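Local structure of UTP--glucose-1-phosphate uridylyltransferase YngB (Bacillus subtilis, 7O2N) at residues A[7-12]-A[40-45]; A[48-53]-A[144-149]; A[153-158]-A[232-237]. The protein catalyses the formation of UDP-glucose from glucose 1-phosphate and UTP, a step toward the glycolipid and teichoic acid glucosylation of the Bacillus cell envelope. All coordinates share one frame; numbering follows the deposited sequence.

Overall arrangement
The three contacts follow one another along the chain, and each brings a helix against the same mixed sheet of the nucleotidyltransferase domain or, in contact 2, against the turn that leads into it. Contact 1 sets helix 37-47 against strand 6-11. Contact 2, whose centre lies about 12 Å away, begins where that helix ends: the turn leading into strand 52-57, the parallel neighbour of strand 6-11, receives helix 141-152. Contact 3 lies about 16 Å from contact 2 and about 19 Å from contact 1, centre to centre, and packs helix 230-240 onto strand 156-161, which follows helix 141-152. Contact 2 touches both of the others, whereas contacts 1 and 3 do not meet. Segments far apart in sequence are thus drawn into one continuous α/β core.

Contact 1 of 3, residues A[7-12]-A[40-45]; sequences AVIPAA and YIVEEA
I9 turns CG1 to the backbone-N side of its CA (chi1 -47°) and then extends its chain (chi2 170°), a combination that carries CD1 off the strand toward I41 and V42 of the helix. I41 has nearly the same first torsion, which places its CG2 branch anti to the backbone N; this methyl makes the closest approach to I9, while the longer arm, through I41 CD1, comes only loosely near I9 CG2. The shortest distances gather at I9 CD1, which lies 4.0 Å from I41 CG2 and 3.9 Å from V42 CG2. The isoleucine side chains cross obliquely, while V42 crosses I9 at about a right angle, so the terminal methyl rests between branches from successive helical residues.

The arrangement is the strand-to-helix half of a β-α-β crossover, the recurring unit of Rossmann-like GT-A domains. Strand 6-11 and strand 52-57, which follows helix 37-47 in the chain, are parallel neighbours, and the connecting helix covers both: V42 also touches I53, and I41 reaches L129 of strand 125-129. Charged residues of the helix find partners away from the strand, E43 with K35 and E44 with R206.

No hydrogen bond crosses between the segments. Some 159 Å² of surface is buried, both sides summed, and the contact is purely apolar, which is consistent with shape fit and exclusion of water holding the helix to its strand.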
# COMPACT_ATOMS: atom_id res chain seq x y z
N ALA A 7 -15.92 -19.09 8.44
CA ALA A 7 -15.51 -17.80 8.98
C ALA A 7 -16.12 -16.65 8.18
O ALA A 7 -16.38 -16.77 6.98
CB ALA A 7 -14.01 -17.74 8.95
N VAL A 8 -16.31 -15.51 8.84
CA VAL A 8 -16.91 -14.33 8.22
C VAL A 8 -15.99 -13.13 8.40
O VAL A 8 -15.78 -12.69 9.53
CB VAL A 8 -18.26 -14.01 8.86
CG1 VAL A 8 -18.88 -12.82 8.15
CG2 VAL A 8 -19.21 -15.19 8.85
N ILE A 9 -15.49 -12.58 7.29
CA ILE A 9 -14.68 -11.36 7.37
C ILE A 9 -15.52 -10.18 6.89
O ILE A 9 -15.82 -10.11 5.69
CB ILE A 9 -13.41 -11.49 6.50
CG1 ILE A 9 -12.69 -12.82 6.72
CG2 ILE A 9 -12.49 -10.31 6.70
CD1 ILE A 9 -11.59 -13.06 5.72
N PRO A 10 -15.91 -9.21 7.75
CA PRO A 10 -16.67 -8.05 7.28
C PRO A 10 -15.62 -7.13 6.66
O PRO A 10 -14.53 -6.99 7.20
CB PRO A 10 -17.33 -7.48 8.54
CG PRO A 10 -16.89 -8.41 9.66
CD PRO A 10 -15.64 -9.12 9.18
N ALA A 11 -15.92 -6.58 5.48
CA ALA A 11 -14.97 -5.74 4.78
C ALA A 11 -15.70 -4.67 3.97
O ALA A 11 -15.41 -4.50 2.79
CB ALA A 11 -14.11 -6.57 3.86
N ALA A 12 -16.62 -3.93 4.61
CA ALA A 12 -17.37 -2.97 3.83
C ALA A 12 -16.90 -1.54 4.10
O ALA A 12 -17.33 -0.62 3.39
CB ALA A 12 -18.84 -3.14 4.10
N TYR A 40 -3.49 -11.51 5.16
CA TYR A 40 -3.07 -11.98 6.48
C TYR A 40 -4.25 -12.65 7.17
O TYR A 40 -4.07 -13.68 7.79
CB TYR A 40 -2.41 -10.86 7.30
CG TYR A 40 -1.04 -10.39 6.86
CD1 TYR A 40 0.12 -10.97 7.34
CD2 TYR A 40 -0.91 -9.31 6.00
CE1 TYR A 40 1.37 -10.54 6.95
CE2 TYR A 40 0.34 -8.85 5.61
CZ TYR A 40 1.48 -9.47 6.08
OH TYR A 40 2.70 -9.00 5.67
N ILE A 41 -5.45 -12.09 7.01
CA ILE A 41 -6.63 -12.57 7.72
C ILE A 41 -7.03 -13.93 7.19
O ILE A 41 -7.27 -14.85 7.97
CB ILE A 41 -7.80 -11.59 7.63
CG1 ILE A 41 -7.39 -10.16 7.95
CG2 ILE A 41 -8.90 -12.09 8.55
CD1 ILE A 41 -8.47 -9.13 7.73
N VAL A 42 -7.09 -14.06 5.85
CA VAL A 42 -7.38 -15.34 5.23
C VAL A 42 -6.32 -16.38 5.61
O VAL A 42 -6.64 -17.56 5.76
CB VAL A 42 -7.53 -15.22 3.70
CG1 VAL A 42 -7.63 -16.59 3.03
CG2 VAL A 42 -8.74 -14.37 3.36
N GLU A 43 -5.06 -15.96 5.77
CA GLU A 43 -3.99 -16.86 6.17
C GLU A 43 -4.18 -17.36 7.59
O GLU A 43 -4.10 -18.55 7.85
CB GLU A 43 -2.64 -16.20 5.92
CG GLU A 43 -2.20 -16.45 4.48
CD GLU A 43 -1.03 -15.60 4.03
OE1 GLU A 43 -0.60 -14.73 4.80
OE2 GLU A 43 -0.55 -15.82 2.92
N GLU A 44 -4.50 -16.46 8.52
CA GLU A 44 -4.86 -16.88 9.86
C GLU A 44 -5.90 -18.00 9.78
O GLU A 44 -5.65 -19.10 10.24
CB GLU A 44 -5.35 -15.70 10.70
CG GLU A 44 -5.25 -15.96 12.19
CD GLU A 44 -5.76 -14.84 13.07
OE1 GLU A 44 -5.27 -13.67 12.95
OE2 GLU A 44 -6.63 -15.12 13.91
N ALA A 45 -7.02 -17.69 9.11
CA ALA A 45 -8.16 -18.60 9.03
C ALA A 45 -7.76 -19.93 8.39
O ALA A 45 -8.10 -20.99 8.91
CB ALA A 45 -9.30 -17.94 8.29

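Contact 2 of 3, residues A[48-53]-A[144-149]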
# COMPACT_ATOMS: atom_id res chain seq x y z
N SER A 48 -5.76 -21.98 10.71
CA SER A 48 -6.62 -22.37 11.83
C SER A 48 -7.53 -23.53 11.43
O SER A 48 -8.33 -24.00 12.24
CB SER A 48 -7.46 -21.20 12.33
OG SER A 48 -6.73 -20.33 13.18
N GLY A 49 -7.45 -23.94 10.15
CA GLY A 49 -8.28 -25.00 9.61
C GLY A 49 -9.65 -24.55 9.09
O GLY A 49 -10.54 -25.38 8.95
N ILE A 50 -9.84 -23.26 8.79
CA ILE A 50 -11.07 -22.82 8.15
C ILE A 50 -10.98 -23.14 6.66
O ILE A 50 -9.95 -22.92 6.03
CB ILE A 50 -11.36 -21.33 8.39
CG1 ILE A 50 -11.49 -21.03 9.89
CG2 ILE A 50 -12.59 -20.88 7.62
CD1 ILE A 50 -12.44 -21.94 10.59
N GLU A 51 -12.09 -23.66 6.12
CA GLU A 51 -12.11 -24.06 4.72
C GLU A 51 -12.96 -23.08 3.88
O GLU A 51 -12.74 -22.98 2.69
CB GLU A 51 -12.45 -25.55 4.59
CG GLU A 51 -13.35 -26.06 5.71
CD GLU A 51 -13.68 -27.55 5.75
OE1 GLU A 51 -12.85 -28.37 5.30
OE2 GLU A 51 -14.78 -27.89 6.26
N ASP A 52 -13.88 -22.34 4.52
CA ASP A 52 -14.84 -21.52 3.79
C ASP A 52 -15.03 -20.16 4.48
O ASP A 52 -15.44 -20.09 5.64
CB ASP A 52 -16.18 -22.23 3.64
CG ASP A 52 -16.13 -23.60 2.96
OD1 ASP A 52 -15.66 -23.68 1.78
OD2 ASP A 52 -16.60 -24.58 3.60
N ILE A 53 -14.78 -19.09 3.72
CA ILE A 53 -14.85 -17.73 4.20
C ILE A 53 -15.90 -16.96 3.39
O ILE A 53 -15.97 -17.06 2.15
CB ILE A 53 -13.46 -17.07 4.08
CG1 ILE A 53 -12.42 -17.79 4.93
CG2 ILE A 53 -13.53 -15.59 4.38
CD1 ILE A 53 -10.98 -17.35 4.70
N GLN A 144 -6.71 -20.97 18.47
CA GLN A 144 -6.70 -20.96 19.92
C GLN A 144 -8.10 -20.74 20.47
O GLN A 144 -8.44 -21.36 21.48
CB GLN A 144 -5.74 -19.88 20.43
CG GLN A 144 -4.29 -20.03 19.97
CD GLN A 144 -3.43 -18.87 20.45
OE1 GLN A 144 -3.79 -18.14 21.39
NE2 GLN A 144 -2.29 -18.68 19.80
N LEU A 145 -8.90 -19.88 19.83
CA LEU A 145 -10.30 -19.66 20.20
C LEU A 145 -11.11 -20.93 19.96
O LEU A 145 -12.03 -21.23 20.72
CB LEU A 145 -10.90 -18.56 19.32
CG LEU A 145 -10.79 -17.14 19.85
CD1 LEU A 145 -9.55 -16.50 19.27
CD2 LEU A 145 -12.02 -16.34 19.47
N MET A 146 -10.76 -21.64 18.86
CA MET A 146 -11.49 -22.82 18.42
C MET A 146 -11.30 -23.94 19.45
O MET A 146 -12.21 -24.73 19.71
CB MET A 146 -11.03 -23.28 17.03
CG MET A 146 -11.67 -22.55 15.85
SD MET A 146 -10.66 -22.64 14.29
CE MET A 146 -10.79 -24.39 13.90
N ASP A 147 -10.10 -23.97 20.06
CA ASP A 147 -9.73 -25.02 20.98
C ASP A 147 -10.52 -24.87 22.28
O ASP A 147 -10.97 -25.86 22.84
CB ASP A 147 -8.21 -25.17 21.06
CG ASP A 147 -7.67 -25.74 19.77
OD1 ASP A 147 -8.46 -25.90 18.83
OD2 ASP A 147 -6.46 -26.03 19.71
N VAL A 148 -10.73 -23.62 22.70
CA VAL A 148 -11.61 -23.38 23.84
C VAL A 148 -13.05 -23.74 23.45
O VAL A 148 -13.79 -24.24 24.29
CB VAL A 148 -11.44 -21.99 24.51
CG1 VAL A 148 -10.52 -21.06 23.72
CG2 VAL A 148 -12.76 -21.30 24.88
N TYR A 149 -13.41 -23.51 22.17
CA TYR A 149 -14.76 -23.86 21.73
C TYR A 149 -15.00 -25.37 21.82
O TYR A 149 -15.99 -25.79 22.44
CB TYR A 149 -15.08 -23.37 20.32
CG TYR A 149 -16.50 -23.68 19.92
CD1 TYR A 149 -17.52 -22.88 20.39
CD2 TYR A 149 -16.82 -24.79 19.13
CE1 TYR A 149 -18.85 -23.15 20.09
CE2 TYR A 149 -18.14 -25.09 18.85
CZ TYR A 149 -19.16 -24.26 19.33
OH TYR A 149 -20.48 -24.47 19.07
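M146, on helix 141-152, is the residue of segment 144-149 that meets S48 and I50, and its neighbours in the helix serve other surfaces. Q144, two residues earlier, turns its CB away from the turn, and its amide bonds to T139 O and E249 N. M146 projects toward 48-53, its chain bent at the last torsion (chi3 68°), and presents the thioether to the turn. SD lies 4.0 Å from S48 CB and 4.2 Å from I50 CD1, with the isoleucine and methionine side chains meeting at a slant. Were M146 cut back to an alanine, S48 CB and I50 CD1 would probably lose their cover from this helix and a gap would open between helix and turn. Further along, V148 and Y149, like L145 before them, lie against V156 of strand 156-161.

The turn that receives the methionine closes helix 37-47 with a Schellman motif: G49 takes positive phi (86°), and two bonds return to the last helical turn. S48 OG makes weak hydrogen bonds to E44 O behind it and to R143 N at the second helix. Contact 2 therefore sits at a junction, with I50 packed on A45 of helix 37-47 and A7 of strand 6-11, while helix 141-152 bridges from this turn to strand 156-161.

Contact 3 of 3, residues A[153-158]-A[232-237]; sequences GTEVVG and DALREV
Packing of a helix on the face of the mixed sheet brings L234 and V237, one helical turn apart, over E155, just before strand 156-161, and V157 within it. L234 is the broader of the two helical partners. Its CB does not point straight at the strand, but the extended second torsion (chi2 175°) delivers the isobutyl end there, and the two methyls divide the work: CD1 lies 4.0 Å from V157 CG2, and CD2 lies 4.2 Å from E155 CB.

E155 contributes its aliphatic base to L234 and its carboxylate to V237. A bend at chi2 (74°) curls the chain, leaving OE1 3.9 Å from V237 CG1 as the two side chains cross at about a right angle. This is van der Waals contact beside a buried acid. The other carboxylate oxygen, OE2, takes a weak hydrogen bond from N210 N of the adjacent strand 206-210.

In the α/β layering of this GT-A nucleotidyltransferase domain, strand 156-161 separates two helices. V157 turns its CB to helix 230-240, whereas V156 points away from it and packs on L145, V148 and Y149 of helix 141-152. The chain leaves helix 230-240 for strand 244-247, which runs parallel to strand 156-161. L234 extends the apolar layer to Y207 and L209 of strand 206-210, and I213 of helix 213-219 touches both E155 and V237.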
# COMPACT_ATOMS: atom_id res chain seq x y z
N GLY A 153 -17.84 -25.09 24.18
CA GLY A 153 -18.92 -25.06 23.22
C GLY A 153 -19.83 -23.83 23.32
O GLY A 153 -20.87 -23.79 22.67
N THR A 154 -19.45 -22.83 24.12
CA THR A 154 -20.17 -21.57 24.12
C THR A 154 -19.48 -20.59 23.19
O THR A 154 -18.42 -20.89 22.63
CB THR A 154 -20.15 -20.89 25.50
OG1 THR A 154 -18.94 -21.22 26.18
CG2 THR A 154 -21.35 -21.23 26.35
N GLU A 155 -20.09 -19.40 23.06
CA GLU A 155 -19.53 -18.27 22.33
C GLU A 155 -18.22 -17.87 23.00
O GLU A 155 -18.24 -17.39 24.13
CB GLU A 155 -20.52 -17.10 22.32
CG GLU A 155 -21.67 -17.23 21.32
CD GLU A 155 -22.80 -18.22 21.62
OE1 GLU A 155 -22.83 -18.79 22.74
OE2 GLU A 155 -23.66 -18.43 20.72
N VAL A 156 -17.09 -18.12 22.32
CA VAL A 156 -15.76 -17.77 22.79
C VAL A 156 -15.28 -16.47 22.13
O VAL A 156 -15.54 -16.22 20.96
CB VAL A 156 -14.75 -18.94 22.67
CG1 VAL A 156 -15.35 -20.24 22.15
CG2 VAL A 156 -13.45 -18.59 21.97
N VAL A 157 -14.60 -15.63 22.92
CA VAL A 157 -14.04 -14.36 22.48
C VAL A 157 -12.52 -14.43 22.62
O VAL A 157 -12.00 -15.09 23.51
CB VAL A 157 -14.63 -13.19 23.31
CG1 VAL A 157 -13.57 -12.19 23.70
CG2 VAL A 157 -15.78 -12.48 22.63
N GLY A 158 -11.80 -13.75 21.72
CA GLY A 158 -10.34 -13.66 21.75
C GLY A 158 -9.88 -12.36 22.40
O GLY A 158 -10.29 -11.27 21.99
N ASP A 232 -23.71 -6.30 22.09
CA ASP A 232 -24.99 -6.37 22.78
C ASP A 232 -25.60 -7.76 22.66
O ASP A 232 -26.37 -8.19 23.52
CB ASP A 232 -25.91 -5.23 22.31
CG ASP A 232 -25.27 -3.86 22.46
OD1 ASP A 232 -24.11 -3.77 22.94
OD2 ASP A 232 -25.93 -2.88 22.06
N ALA A 233 -25.23 -8.48 21.59
CA ALA A 233 -25.75 -9.82 21.36
C ALA A 233 -24.94 -10.82 22.17
O ALA A 233 -25.38 -11.92 22.46
CB ALA A 233 -25.73 -10.15 19.90
N LEU A 234 -23.73 -10.41 22.53
CA LEU A 234 -22.97 -11.22 23.46
C LEU A 234 -23.50 -10.96 24.87
O LEU A 234 -23.49 -11.85 25.72
CB LEU A 234 -21.47 -10.93 23.29
CG LEU A 234 -20.88 -11.40 21.95
CD1 LEU A 234 -19.43 -10.97 21.82
CD2 LEU A 234 -20.98 -12.91 21.80
N ARG A 235 -24.03 -9.75 25.09
CA ARG A 235 -24.59 -9.35 26.37
C ARG A 235 -25.84 -10.18 26.68
O ARG A 235 -25.95 -10.73 27.78
CB ARG A 235 -24.94 -7.86 26.38
CG ARG A 235 -23.74 -6.95 26.59
CD ARG A 235 -24.08 -5.47 26.66
NE ARG A 235 -24.91 -5.16 27.81
CZ ARG A 235 -24.45 -4.79 29.00
NH1 ARG A 235 -23.15 -4.67 29.20
NH2 ARG A 235 -25.29 -4.52 29.98
N GLU A 236 -26.76 -10.24 25.71
CA GLU A 236 -28.04 -10.91 25.89
C GLU A 236 -27.84 -12.43 25.92
O GLU A 236 -28.74 -13.15 26.35
CB GLU A 236 -29.07 -10.44 24.86
N VAL A 237 -26.66 -12.91 25.49
CA VAL A 237 -26.29 -14.31 25.65
C VAL A 237 -25.76 -14.50 27.07
O VAL A 237 -25.79 -15.60 27.61
CB VAL A 237 -25.27 -14.82 24.60
CG1 VAL A 237 -24.53 -16.07 25.04
CG2 VAL A 237 -25.92 -15.06 23.25